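Local coordinates for protein transcriptional regulator (NtrC family) (Aquifex aeolicus, PDB 3DZD) that probably activates transcription by sigma-54 RNA polymerase as an ATP-hydrolysing response regulator of the NtrC family, at residues K38-L43 against I63-E68. Sequence-based numbering, arbitrary orientation.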
ATOM      1  N   LYS A  38     -32.830  -0.672  12.878  1.00 63.32           N
ATOM      2  CA  LYS A  38     -33.208  -1.929  12.264  1.00 67.55           C
ATOM      3  C   LYS A  38     -32.307  -2.206  11.067  1.00 70.41           C
ATOM      4  O   LYS A  38     -31.561  -3.190  11.044  1.00 66.05           O
ATOM      5  CB  LYS A  38     -34.669  -1.857  11.818  1.00 75.44           C
ATOM      6  CG  LYS A  38     -35.102  -2.933  10.841  1.00 76.36           C
ATOM      7  CD  LYS A  38     -35.412  -4.230  11.552  1.00 77.32           C
ATOM      8  CE  LYS A  38     -36.292  -5.108  10.690  1.00 83.95           C
ATOM      9  NZ  LYS A  38     -35.758  -5.189   9.303  1.00 92.99           N
ATOM     10  N   LYS A  39     -32.364  -1.321  10.077  1.00 62.53           N
ATOM     11  CA  LYS A  39     -31.664  -1.553   8.818  1.00 63.63           C
ATOM     12  C   LYS A  39     -30.139  -1.595   8.943  1.00 52.87           C
ATOM     13  O   LYS A  39     -29.473  -2.334   8.217  1.00 52.68           O
ATOM     14  CB  LYS A  39     -32.122  -0.551   7.756  1.00 60.00           C
ATOM     15  CG  LYS A  39     -33.421  -0.977   7.097  1.00 65.24           C
ATOM     16  CD  LYS A  39     -34.161   0.165   6.441  1.00 63.41           C
ATOM     17  CE  LYS A  39     -35.370  -0.376   5.701  1.00 67.77           C
ATOM     18  NZ  LYS A  39     -36.314   0.699   5.348  1.00 71.72           N
ATOM     19  N   ILE A  40     -29.591  -0.824   9.873  1.00 64.32           N
ATOM     20  CA  ILE A  40     -28.144  -0.782  10.064  1.00 63.80           C
ATOM     21  C   ILE A  40     -27.611  -2.126  10.573  1.00 66.25           C
ATOM     22  O   ILE A  40     -26.630  -2.658  10.044  1.00 63.42           O
ATOM     23  CB  ILE A  40     -27.748   0.369  11.017  1.00 56.69           C
ATOM     24  CG1 ILE A  40     -28.028   1.718  10.352  1.00 55.07           C
ATOM     25  CG2 ILE A  40     -26.297   0.262  11.430  1.00 56.39           C
ATOM     26  CD1 ILE A  40     -27.809   2.903  11.255  1.00 58.75           C
ATOM     27  N   LYS A  41     -28.272  -2.677  11.588  1.00 80.36           N
ATOM     28  CA  LYS A  41     -27.866  -3.946  12.187  1.00 77.85           C
ATOM     29  C   LYS A  41     -28.097  -5.095  11.213  1.00 75.94           C
ATOM     30  O   LYS A  41     -27.465  -6.149  11.306  1.00 80.50           O
ATOM     31  CB  LYS A  41     -28.650  -4.196  13.481  1.00 76.58           C
ATOM     32  CG  LYS A  41     -28.356  -3.197  14.592  1.00 74.48           C
ATOM     33  CD  LYS A  41     -29.517  -3.073  15.566  1.00 82.35           C
ATOM     34  CE  LYS A  41     -29.744  -4.363  16.336  1.00 89.18           C
ATOM     35  NZ  LYS A  41     -30.919  -4.276  17.251  1.00100.06           N
ATOM     36  N   GLU A  42     -29.006  -4.869  10.276  1.00 64.74           N
ATOM     37  CA  GLU A  42     -29.449  -5.888   9.339  1.00 66.06           C
ATOM     38  C   GLU A  42     -28.527  -5.961   8.122  1.00 70.24           C
ATOM     39  O   GLU A  42     -28.216  -7.046   7.623  1.00 67.23           O
ATOM     40  CB  GLU A  42     -30.876  -5.554   8.900  1.00 77.29           C
ATOM     41  CG  GLU A  42     -31.583  -6.610   8.073  1.00 85.25           C
ATOM     42  CD  GLU A  42     -32.978  -6.166   7.655  1.00100.81           C
ATOM     43  OE1 GLU A  42     -33.129  -5.011   7.195  1.00 98.32           O
ATOM     44  OE2 GLU A  42     -33.924  -6.969   7.792  1.00112.92           O
ATOM     45  N   LEU A  43     -28.082  -4.799   7.655  1.00 64.16           N
ATOM     46  CA  LEU A  43     -27.336  -4.715   6.410  1.00 60.84           C
ATOM     47  C   LEU A  43     -26.310  -3.582   6.456  1.00 57.91           C
ATOM     48  O   LEU A  43     -26.522  -2.559   7.109  1.00 59.20           O
ATOM     49  CB  LEU A  43     -28.309  -4.546   5.241  1.00 63.67           C
ATOM     50  CG  LEU A  43     -27.840  -3.925   3.924  1.00 67.90           C
ATOM     51  CD1 LEU A  43     -26.806  -4.802   3.223  1.00 73.17           C
ATOM     52  CD2 LEU A  43     -29.039  -3.683   3.017  1.00 65.28           C
ATOM     53  N   ILE A  63     -25.186   9.185  15.732  1.00 69.40           N
ATOM     54  CA  ILE A  63     -23.902   8.873  15.134  1.00 68.19           C
ATOM     55  C   ILE A  63     -23.168   7.839  15.984  1.00 67.94           C
ATOM     56  O   ILE A  63     -22.468   6.979  15.454  1.00 63.13           O
ATOM     57  CB  ILE A  63     -23.038  10.133  14.963  1.00 68.10           C
ATOM     58  CG1 ILE A  63     -23.550  10.962  13.786  1.00 62.91           C
ATOM     59  CG2 ILE A  63     -21.585   9.763  14.745  1.00 64.22           C
ATOM     60  CD1 ILE A  63     -22.860  12.284  13.642  1.00 65.15           C
ATOM     61  N   ASP A  64     -23.342   7.908  17.302  1.00 62.19           N
ATOM     62  CA  ASP A  64     -22.703   6.938  18.191  1.00 65.55           C
ATOM     63  C   ASP A  64     -23.250   5.531  17.953  1.00 63.65           C
ATOM     64  O   ASP A  64     -22.507   4.551  17.993  1.00 62.40           O
ATOM     65  CB  ASP A  64     -22.858   7.340  19.661  1.00 65.99           C
ATOM     66  CG  ASP A  64     -22.056   8.583  20.016  1.00 71.64           C
ATOM     67  OD1 ASP A  64     -20.859   8.654  19.658  1.00 63.90           O
ATOM     68  OD2 ASP A  64     -22.627   9.489  20.663  1.00 78.71           O
ATOM     69  N   PHE A  65     -24.548   5.432  17.693  1.00 70.44           N
ATOM     70  CA  PHE A  65     -25.129   4.148  17.338  1.00 69.17           C
ATOM     71  C   PHE A  65     -24.431   3.565  16.117  1.00 73.25           C
ATOM     72  O   PHE A  65     -24.104   2.381  16.082  1.00 73.44           O
ATOM     73  CB  PHE A  65     -26.616   4.284  17.040  1.00 74.29           C
ATOM     74  CG  PHE A  65     -27.257   2.997  16.617  1.00 78.58           C
ATOM     75  CD1 PHE A  65     -27.973   2.236  17.525  1.00 80.35           C
ATOM     76  CD2 PHE A  65     -27.120   2.533  15.321  1.00 73.66           C
ATOM     77  CE1 PHE A  65     -28.554   1.045  17.144  1.00 71.65           C
ATOM     78  CE2 PHE A  65     -27.703   1.344  14.931  1.00 74.68           C
ATOM     79  CZ  PHE A  65     -28.422   0.600  15.845  1.00 75.28           C
ATOM     80  N   ILE A  66     -24.222   4.410  15.113  1.00 64.66           N
ATOM     81  CA  ILE A  66     -23.554   4.017  13.880  1.00 62.01           C
ATOM     82  C   ILE A  66     -22.090   3.668  14.154  1.00 54.89           C
ATOM     83  O   ILE A  66     -21.560   2.676  13.638  1.00 49.22           O
ATOM     84  CB  ILE A  66     -23.637   5.156  12.830  1.00 58.75           C
ATOM     85  CG1 ILE A  66     -25.097   5.427  12.451  1.00 61.47           C
ATOM     86  CG2 ILE A  66     -22.807   4.828  11.596  1.00 47.32           C
ATOM     87  CD1 ILE A  66     -25.314   6.740  11.749  1.00 55.16           C
ATOM     88  N   LYS A  67     -21.443   4.497  14.964  1.00 92.14           N
ATOM     89  CA  LYS A  67     -20.060   4.274  15.363  1.00 95.83           C
ATOM     90  C   LYS A  67     -19.918   2.912  16.031  1.00 99.06           C
ATOM     91  O   LYS A  67     -18.858   2.286  15.985  1.00100.59           O
ATOM     92  CB  LYS A  67     -19.620   5.375  16.329  1.00103.61           C
ATOM     93  CG  LYS A  67     -18.232   5.193  16.916  1.00109.54           C
ATOM     94  CD  LYS A  67     -18.065   6.002  18.197  1.00119.86           C
ATOM     95  CE  LYS A  67     -18.572   7.430  18.038  1.00123.34           C
ATOM     96  NZ  LYS A  67     -17.824   8.178  16.992  1.00119.98           N
ATOM     97  N   GLU A  68     -21.004   2.453  16.642  1.00 99.98           N
ATOM     98  CA  GLU A  68     -20.984   1.224  17.423  1.00 98.59           C
ATOM     99  C   GLU A  68     -21.280  -0.018  16.588  1.00 98.04           C
ATOM    100  O   GLU A  68     -20.601  -1.037  16.713  1.00100.64           O
ATOM    101  CB  GLU A  68     -21.990   1.317  18.570  1.00102.28           C
ATOM    102  CG  GLU A  68     -21.842   0.211  19.595  1.00107.49           C
ATOM    103  CD  GLU A  68     -20.471   0.211  20.236  1.00119.55           C
ATOM    104  OE1 GLU A  68     -20.041   1.284  20.714  1.00128.57           O
ATOM    105  OE2 GLU A  68     -19.822  -0.858  20.258  1.00114.72           O
TER
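Phe65 reaches from helix 62-69 to Ile40 and Lys41 of helix 33-42, and both meet its ring at the edge, near the ring plane. CG of Phe65 lies anti to the backbone N (chi1 178°), which sends the ring toward helix 33-42. There CE2 of Phe65 packs 3.9 Å from CG2 of Ile40, the two side chains sliding past each other in opposite directions, while CZ of Phe65 meets the aliphatic CD of Lys41 at 3.8 Å. With an alanine here the ring is gone, and a gap would probably open beside CG2 of Ile40, taking away an apolar surface that the Lys41 methylenes lie against. Segments 38-42 and 63-68 run nearly parallel, their axes 15° apart and 10.8 Å from each other at closest approach, as expected of neighbouring helices on one face of the CheY-like receiver domain, whose central five-stranded parallel sheet has strand order 2-1-3-4-5. One residue on, Ile66 works nearer the sheet: its CG1 touches CD1 of Ile40 at 3.9 Å, the side chains crossing at about a right angle. Beneath this pair, Ile40 also packs on Leu4 of strand 2-6 and Ile66 on Ile48 of strand 47-51.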